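Long-range contact in RNA-dependent RNA polymerase (Toscana virus, PDB 6QW0), which probably cleaves capped host RNAs with its manganese-dependent N-terminal endonuclease domain, so that the viral polymerase can use the fragments as primers: residues A[77-86]-A[189-200]. Sequence-based numbering, arbitrary orientation.
Sequences FKHDFTFGHL and IVFRFRLARDIF. With MN3 (manganese (III) ion), chain C; SO4 (sulfate ion), chain E.
R192 and the carbonyl of F81 illustrate how an arginine can close off the C-terminal end of a short helix. NE and NH2 of R192 both donate side-on to F81 O, at 2.9 and 2.8 Å, with the oxygen lying in the guanidinium plane. A bend at chi3 (62°) turns the group back to this carbonyl, which also accepts from G84 N. The same guanidinium spreads over the F81 ring in a cation-pi stack, planes 29° apart, while the backbone of G84 and H85 covers its opposite face. NH1 hydrogen-bonds to T62 OG1, and the H85 imidazole runs alongside the arginine, ND1 3.5 Å from R192 CD.

Apolar packing joins helix 77-82 to the longer helix 183-203, whose segment runs nearly antiparallel to it at 147°, with axes 8.5 Å apart. A196 is a knob among F77, K78, F81 and T82, its CB 3.7 Å from F81 CD1. T82 reciprocates, sitting among I189, R192, F193 and A196; its OG1 meets the edge of the F193 ring while donating a hydrogen bond to K78 O. F77 directs CE2 at I199 CG2. Near the N-terminal end of helix 77-82, K78 lays its CE over the face of F200, 4.0 Å from the ring centroid in a CH-pi contact.

On the side of helix 77-82 turned from this interface, H79 NE2 binds manganese together with D114, E128 and the carbonyl of F129, the metal site of this PDDEXK-family endonuclease. The positive guanidinium at the helix C-terminus would probably suit the helix dipole. The packing fixes the helix that carries H79, consistent with a second-shell role in placing this metal ligand.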
ATOM      1  N   PHE A  77       4.015   9.381  -8.200  1.00 34.57           N
ATOM      2  CA  PHE A  77       2.629   9.830  -8.139  1.00 32.39           C
ATOM      3  C   PHE A  77       1.660   8.664  -8.300  1.00 29.13           C
ATOM      4  O   PHE A  77       0.684   8.554  -7.551  1.00 28.76           O
ATOM      5  CB  PHE A  77       2.354  10.903  -9.199  1.00 32.03           C
ATOM      6  CG  PHE A  77       0.891  11.215  -9.355  1.00 37.45           C
ATOM      7  CD1 PHE A  77       0.254  12.074  -8.478  1.00 31.48           C
ATOM      8  CD2 PHE A  77       0.145  10.622 -10.366  1.00 32.93           C
ATOM      9  CE1 PHE A  77      -1.088  12.345  -8.603  1.00 35.21           C
ATOM     10  CE2 PHE A  77      -1.196  10.887 -10.497  1.00 31.18           C
ATOM     11  CZ  PHE A  77      -1.817  11.755  -9.619  1.00 33.34           C
ATOM     12  N   LYS A  78       1.901   7.790  -9.285  1.00 30.27           N
ATOM     13  CA  LYS A  78       0.972   6.686  -9.510  1.00 26.21           C
ATOM     14  C   LYS A  78       0.846   5.825  -8.261  1.00 23.91           C
ATOM     15  O   LYS A  78      -0.261   5.465  -7.854  1.00 26.67           O
ATOM     16  CB  LYS A  78       1.422   5.836 -10.702  1.00 29.10           C
ATOM     17  CG  LYS A  78       1.044   6.416 -12.059  1.00 33.43           C
ATOM     18  CD  LYS A  78       1.426   5.488 -13.207  1.00 34.80           C
ATOM     19  CE  LYS A  78       2.934   5.305 -13.299  1.00 41.75           C
ATOM     20  NZ  LYS A  78       3.306   4.392 -14.418  1.00 44.02           N
ATOM     21  N   HIS A  79       1.974   5.514  -7.627  1.00 27.12           N
ATOM     22  CA  HIS A  79       1.965   4.672  -6.433  1.00 28.68           C
ATOM     23  C   HIS A  79       1.242   5.367  -5.283  1.00 26.09           C
ATOM     24  O   HIS A  79       0.337   4.791  -4.658  1.00 24.01           O
ATOM     25  CB  HIS A  79       3.415   4.331  -6.074  1.00 25.51           C
ATOM     26  CG  HIS A  79       3.609   3.656  -4.749  1.00 25.61           C
ATOM     27  ND1 HIS A  79       3.585   4.336  -3.550  1.00 26.84           N
ATOM     28  CD2 HIS A  79       3.908   2.369  -4.448  1.00 24.22           C
ATOM     29  CE1 HIS A  79       3.830   3.493  -2.560  1.00 27.33           C
ATOM     30  NE2 HIS A  79       4.036   2.295  -3.080  1.00 24.55           N
ATOM     31  N   ASP A  80       1.609   6.620  -5.013  1.00 26.41           N
ATOM     32  CA  ASP A  80       1.073   7.315  -3.852  1.00 27.55           C
ATOM     33  C   ASP A  80      -0.411   7.615  -4.013  1.00 28.08           C
ATOM     34  O   ASP A  80      -1.177   7.477  -3.057  1.00 30.49           O
ATOM     35  CB  ASP A  80       1.873   8.595  -3.606  1.00 29.03           C
ATOM     36  CG  ASP A  80       3.256   8.305  -3.058  1.00 35.56           C
ATOM     37  OD1 ASP A  80       3.540   7.123  -2.754  1.00 34.49           O
ATOM     38  OD2 ASP A  80       4.058   9.251  -2.929  1.00 41.74           O
ATOM     39  N   PHE A  81      -0.845   7.996  -5.215  1.00 27.41           N
ATOM     40  CA  PHE A  81      -2.270   8.258  -5.418  1.00 27.78           C
ATOM     41  C   PHE A  81      -3.089   6.979  -5.314  1.00 24.25           C
ATOM     42  O   PHE A  81      -4.163   6.974  -4.699  1.00 24.46           O
ATOM     43  CB  PHE A  81      -2.506   8.943  -6.768  1.00 25.73           C
ATOM     44  CG  PHE A  81      -3.940   9.359  -7.003  1.00 28.03           C
ATOM     45  CD1 PHE A  81      -4.836   8.497  -7.614  1.00 24.01           C
ATOM     46  CD2 PHE A  81      -4.387  10.618  -6.624  1.00 30.40           C
ATOM     47  CE1 PHE A  81      -6.155   8.867  -7.835  1.00 27.72           C
ATOM     48  CE2 PHE A  81      -5.710  10.994  -6.842  1.00 30.84           C
ATOM     49  CZ  PHE A  81      -6.592  10.114  -7.446  1.00 30.90           C
ATOM     50  N   THR A  82      -2.607   5.888  -5.912  1.00 21.67           N
ATOM     51  CA  THR A  82      -3.380   4.650  -5.911  1.00 22.67           C
ATOM     52  C   THR A  82      -3.759   4.231  -4.497  1.00 21.58           C
ATOM     53  O   THR A  82      -4.906   3.856  -4.236  1.00 24.12           O
ATOM     54  CB  THR A  82      -2.578   3.536  -6.586  1.00 24.02           C
ATOM     55  OG1 THR A  82      -2.409   3.850  -7.973  1.00 25.85           O
ATOM     56  CG2 THR A  82      -3.285   2.198  -6.434  1.00 22.08           C
ATOM     57  N   PHE A  83      -2.806   4.309  -3.569  1.00 22.52           N
ATOM     58  CA  PHE A  83      -2.992   3.759  -2.235  1.00 24.50           C
ATOM     59  C   PHE A  83      -3.270   4.837  -1.197  1.00 25.13           C
ATOM     60  O   PHE A  83      -3.287   4.541   0.005  1.00 26.18           O
ATOM     61  CB  PHE A  83      -1.764   2.920  -1.859  1.00 22.85           C
ATOM     62  CG  PHE A  83      -1.552   1.744  -2.777  1.00 21.87           C
ATOM     63  CD1 PHE A  83      -2.295   0.589  -2.614  1.00 23.13           C
ATOM     64  CD2 PHE A  83      -0.631   1.805  -3.811  1.00 21.81           C
ATOM     65  CE1 PHE A  83      -2.129  -0.503  -3.470  1.00 24.33           C
ATOM     66  CE2 PHE A  83      -0.454   0.710  -4.673  1.00 20.95           C
ATOM     67  CZ  PHE A  83      -1.197  -0.439  -4.490  1.00 25.18           C
ATOM     68  N   GLY A  84      -3.562   6.060  -1.646  1.00 23.90           N
ATOM     69  CA  GLY A  84      -3.719   7.197  -0.751  1.00 25.56           C
ATOM     70  C   GLY A  84      -4.850   7.065   0.243  1.00 25.42           C
ATOM     71  O   GLY A  84      -4.823   7.729   1.286  1.00 29.34           O
ATOM     72  N   HIS A  85      -5.867   6.268  -0.068  1.00 22.22           N
ATOM     73  CA  HIS A  85      -6.970   6.048   0.855  1.00 24.93           C
ATOM     74  C   HIS A  85      -6.606   5.080   1.972  1.00 26.12           C
ATOM     75  O   HIS A  85      -7.347   4.978   2.956  1.00 30.37           O
ATOM     76  CB  HIS A  85      -8.198   5.519   0.103  1.00 25.24           C
ATOM     77  CG  HIS A  85      -7.984   4.190  -0.548  1.00 21.78           C
ATOM     78  ND1 HIS A  85      -6.942   3.948  -1.418  1.00 24.40           N
ATOM     79  CD2 HIS A  85      -8.671   3.028  -0.452  1.00 23.24           C
ATOM     80  CE1 HIS A  85      -7.000   2.697  -1.835  1.00 22.78           C
ATOM     81  NE2 HIS A  85      -8.040   2.116  -1.264  1.00 23.83           N
ATOM     82  N   LEU A  86      -5.496   4.366   1.834  1.00 23.43           N
ATOM     83  CA  LEU A  86      -5.049   3.403   2.835  1.00 25.34           C
ATOM     84  C   LEU A  86      -3.926   3.945   3.690  1.00 29.71           C
ATOM     85  O   LEU A  86      -3.834   3.614   4.877  1.00 34.65           O
ATOM     86  CB  LEU A  86      -4.577   2.113   2.161  1.00 27.20           C
ATOM     87  CG  LEU A  86      -5.620   1.411   1.301  1.00 26.02           C
ATOM     88  CD1 LEU A  86      -4.986   0.204   0.645  1.00 29.01           C
ATOM     89  CD2 LEU A  86      -6.821   1.009   2.134  1.00 29.05           C
ATOM     90  N   ILE A 189      -8.948   0.228  -5.148  1.00 21.98           N
ATOM     91  CA  ILE A 189      -7.536   0.265  -5.508  1.00 22.48           C
ATOM     92  C   ILE A 189      -7.366   0.340  -7.024  1.00 23.18           C
ATOM     93  O   ILE A 189      -6.624   1.184  -7.541  1.00 24.26           O
ATOM     94  CB  ILE A 189      -6.810  -0.954  -4.908  1.00 21.25           C
ATOM     95  CG1 ILE A 189      -6.774  -0.825  -3.375  1.00 24.05           C
ATOM     96  CG2 ILE A 189      -5.405  -1.087  -5.482  1.00 24.00           C
ATOM     97  CD1 ILE A 189      -6.687  -2.170  -2.645  1.00 22.93           C
ATOM     98  N   VAL A 190      -8.038  -0.551  -7.755  1.00 22.96           N
ATOM     99  CA  VAL A 190      -7.904  -0.567  -9.210  1.00 22.43           C
ATOM    100  C   VAL A 190      -8.443   0.726  -9.820  1.00 21.01           C
ATOM    101  O   VAL A 190      -7.806   1.320 -10.697  1.00 22.99           O
ATOM    102  CB  VAL A 190      -8.601  -1.807  -9.798  1.00 19.97           C
ATOM    103  CG1 VAL A 190      -8.559  -1.766 -11.332  1.00 22.77           C
ATOM    104  CG2 VAL A 190      -7.942  -3.086  -9.297  1.00 23.03           C
ATOM    105  N   PHE A 191      -9.597   1.192  -9.352  1.00 19.78           N
ATOM    106  CA  PHE A 191     -10.161   2.442  -9.873  1.00 20.11           C
ATOM    107  C   PHE A 191      -9.190   3.612  -9.697  1.00 23.37           C
ATOM    108  O   PHE A 191      -8.981   4.412 -10.617  1.00 24.23           O
ATOM    109  CB  PHE A 191     -11.491   2.723  -9.177  1.00 22.40           C
ATOM    110  CG  PHE A 191     -12.265   3.864  -9.775  1.00 20.56           C
ATOM    111  CD1 PHE A 191     -12.054   5.164  -9.335  1.00 23.93           C
ATOM    112  CD2 PHE A 191     -13.210   3.641 -10.764  1.00 24.33           C
ATOM    113  CE1 PHE A 191     -12.766   6.225  -9.866  1.00 23.77           C
ATOM    114  CE2 PHE A 191     -13.929   4.703 -11.305  1.00 24.67           C
ATOM    115  CZ  PHE A 191     -13.711   5.989 -10.858  1.00 25.05           C
ATOM    116  N   ARG A 192      -8.596   3.741  -8.508  1.00 20.93           N
ATOM    117  CA  ARG A 192      -7.644   4.821  -8.267  1.00 22.15           C
ATOM    118  C   ARG A 192      -6.384   4.660  -9.113  1.00 20.90           C
ATOM    119  O   ARG A 192      -5.808   5.660  -9.564  1.00 23.15           O
ATOM    120  CB  ARG A 192      -7.282   4.876  -6.772  1.00 22.93           C
ATOM    121  CG  ARG A 192      -8.448   5.289  -5.868  1.00 25.13           C
ATOM    122  CD  ARG A 192      -8.018   5.379  -4.372  1.00 21.61           C
ATOM    123  NE  ARG A 192      -6.980   6.384  -4.156  1.00 23.22           N
ATOM    124  CZ  ARG A 192      -7.166   7.552  -3.546  1.00 23.50           C
ATOM    125  NH1 ARG A 192      -8.362   7.881  -3.064  1.00 23.64           N
ATOM    126  NH2 ARG A 192      -6.156   8.400  -3.426  1.00 24.55           N
ATOM    127  N   PHE A 193      -5.930   3.412  -9.320  1.00 21.89           N
ATOM    128  CA  PHE A 193      -4.753   3.165 -10.151  1.00 21.09           C
ATOM    129  C   PHE A 193      -5.013   3.585 -11.591  1.00 22.63           C
ATOM    130  O   PHE A 193      -4.170   4.240 -12.213  1.00 24.50           O
ATOM    131  CB  PHE A 193      -4.352   1.682 -10.079  1.00 21.70           C
ATOM    132  CG  PHE A 193      -3.132   1.319 -10.888  1.00 24.66           C
ATOM    133  CD1 PHE A 193      -1.927   1.993 -10.717  1.00 22.54           C
ATOM    134  CD2 PHE A 193      -3.177   0.260 -11.792  1.00 27.07           C
ATOM    135  CE1 PHE A 193      -0.801   1.639 -11.445  1.00 23.30           C
ATOM    136  CE2 PHE A 193      -2.046  -0.104 -12.519  1.00 27.41           C
ATOM    137  CZ  PHE A 193      -0.863   0.580 -12.348  1.00 28.27           C
ATOM    138  N   ARG A 194      -6.184   3.233 -12.122  1.00 24.07           N
ATOM    139  CA  ARG A 194      -6.501   3.587 -13.503  1.00 24.71           C
ATOM    140  C   ARG A 194      -6.525   5.097 -13.682  1.00 26.29           C
ATOM    141  O   ARG A 194      -6.000   5.626 -14.671  1.00 24.69           O
ATOM    142  CB  ARG A 194      -7.840   2.981 -13.902  1.00 23.46           C
ATOM    143  CG  ARG A 194      -7.821   1.459 -13.988  1.00 25.69           C
ATOM    144  CD  ARG A 194      -9.197   0.946 -14.335  1.00 26.24           C
ATOM    145  NE  ARG A 194      -9.202  -0.488 -14.589  1.00 24.74           N
ATOM    146  CZ  ARG A 194     -10.267  -1.159 -15.012  1.00 28.50           C
ATOM    147  NH1 ARG A 194     -11.416  -0.521 -15.229  1.00 31.75           N
ATOM    148  NH2 ARG A 194     -10.186  -2.466 -15.216  1.00 28.38           N
ATOM    149  N   LEU A 195      -7.116   5.806 -12.724  1.00 23.96           N
ATOM    150  CA  LEU A 195      -7.160   7.260 -12.808  1.00 23.83           C
ATOM    151  C   LEU A 195      -5.765   7.852 -12.673  1.00 23.77           C
ATOM    152  O   LEU A 195      -5.416   8.816 -13.367  1.00 26.59           O
ATOM    153  CB  LEU A 195      -8.096   7.811 -11.733  1.00 24.74           C
ATOM    154  CG  LEU A 195      -8.193   9.332 -11.702  1.00 26.34           C
ATOM    155  CD1 LEU A 195      -8.734   9.852 -13.043  1.00 26.31           C
ATOM    156  CD2 LEU A 195      -9.077   9.775 -10.550  1.00 26.03           C
ATOM    157  N   ALA A 196      -4.946   7.276 -11.784  1.00 23.26           N
ATOM    158  CA  ALA A 196      -3.578   7.752 -11.616  1.00 24.86           C
ATOM    159  C   ALA A 196      -2.774   7.592 -12.895  1.00 28.02           C
ATOM    160  O   ALA A 196      -1.969   8.466 -13.239  1.00 27.26           O
ATOM    161  CB  ALA A 196      -2.909   7.019 -10.456  1.00 24.12           C
ATOM    162  N   ARG A 197      -2.985   6.486 -13.620  1.00 24.86           N
ATOM    163  CA  ARG A 197      -2.304   6.297 -14.898  1.00 26.99           C
ATOM    164  C   ARG A 197      -2.733   7.350 -15.912  1.00 26.76           C
ATOM    165  O   ARG A 197      -1.899   7.864 -16.667  1.00 29.30           O
ATOM    166  CB  ARG A 197      -2.584   4.902 -15.447  1.00 25.40           C
ATOM    167  CG  ARG A 197      -1.844   3.794 -14.713  1.00 24.22           C
ATOM    168  CD  ARG A 197      -2.395   2.432 -15.068  1.00 31.03           C
ATOM    169  NE  ARG A 197      -2.335   2.149 -16.502  1.00 35.38           N
ATOM    170  CZ  ARG A 197      -2.100   0.942 -17.013  1.00 43.45           C
ATOM    171  NH1 ARG A 197      -1.887  -0.093 -16.210  1.00 35.15           N
ATOM    172  NH2 ARG A 197      -2.076   0.766 -18.328  1.00 46.26           N
ATOM    173  N   ASP A 198      -4.030   7.668 -15.955  1.00 25.78           N
ATOM    174  CA  ASP A 198      -4.510   8.700 -16.877  1.00 27.14           C
ATOM    175  C   ASP A 198      -3.871  10.044 -16.558  1.00 30.06           C
ATOM    176  O   ASP A 198      -3.403  10.756 -17.456  1.00 29.41           O
ATOM    177  CB  ASP A 198      -6.033   8.817 -16.807  1.00 27.77           C
ATOM    178  CG  ASP A 198      -6.758   7.680 -17.516  1.00 36.18           C
ATOM    179  OD1 ASP A 198      -6.152   6.998 -18.370  1.00 36.15           O
ATOM    180  OD2 ASP A 198      -7.956   7.474 -17.215  1.00 38.37           O
ATOM    181  N   ILE A 199      -3.845  10.407 -15.273  1.00 26.40           N
ATOM    182  CA  ILE A 199      -3.281  11.692 -14.870  1.00 27.14           C
ATOM    183  C   ILE A 199      -1.785  11.715 -15.132  1.00 30.16           C
ATOM    184  O   ILE A 199      -1.243  12.703 -15.638  1.00 30.27           O
ATOM    185  CB  ILE A 199      -3.602  11.970 -13.389  1.00 26.58           C
ATOM    186  CG1 ILE A 199      -5.103  12.191 -13.205  1.00 28.41           C
ATOM    187  CG2 ILE A 199      -2.806  13.172 -12.872  1.00 32.66           C
ATOM    188  CD1 ILE A 199      -5.542  12.191 -11.747  1.00 28.87           C
ATOM    189  N   PHE A 200      -1.096  10.620 -14.803  1.00 29.31           N
ATOM    190  CA  PHE A 200       0.351  10.570 -14.961  1.00 31.33           C
ATOM    191  C   PHE A 200       0.770  10.756 -16.415  1.00 33.98           C
ATOM    192  O   PHE A 200       1.786  11.401 -16.697  1.00 37.31           O
ATOM    193  CB  PHE A 200       0.882   9.244 -14.423  1.00 32.01           C
ATOM    194  CG  PHE A 200       2.370   9.122 -14.500  1.00 33.47           C
ATOM    195  CD1 PHE A 200       3.179   9.821 -13.621  1.00 38.00           C
ATOM    196  CD2 PHE A 200       2.964   8.328 -15.469  1.00 39.50           C
ATOM    197  CE1 PHE A 200       4.557   9.720 -13.692  1.00 37.37           C
ATOM    198  CE2 PHE A 200       4.341   8.224 -15.548  1.00 39.67           C
ATOM    199  CZ  PHE A 200       5.136   8.918 -14.658  1.00 43.05           C
TER
HETATM  200 MN   MN3 C 301       5.451   0.758  -2.093  1.00 23.82          MN
HETATM  201  S   SO4 E 303     -13.367  -4.514 -14.932  1.00 42.63           S
HETATM  202  O1  SO4 E 303     -14.817  -4.396 -14.955  1.00 46.70           O
HETATM  203  O2  SO4 E 303     -12.779  -3.634 -15.937  1.00 48.29           O
HETATM  204  O3  SO4 E 303     -12.993  -5.903 -15.205  1.00 51.66           O
HETATM  205  O4  SO4 E 303     -12.900  -4.126 -13.609  1.00 34.43           O
HETATM  206  O   HOH W   1       7.185   2.360  -1.932  1.00 31.17           O
HETATM  207  O   HOH W   2       6.911   0.602  -3.941  1.00 28.80           O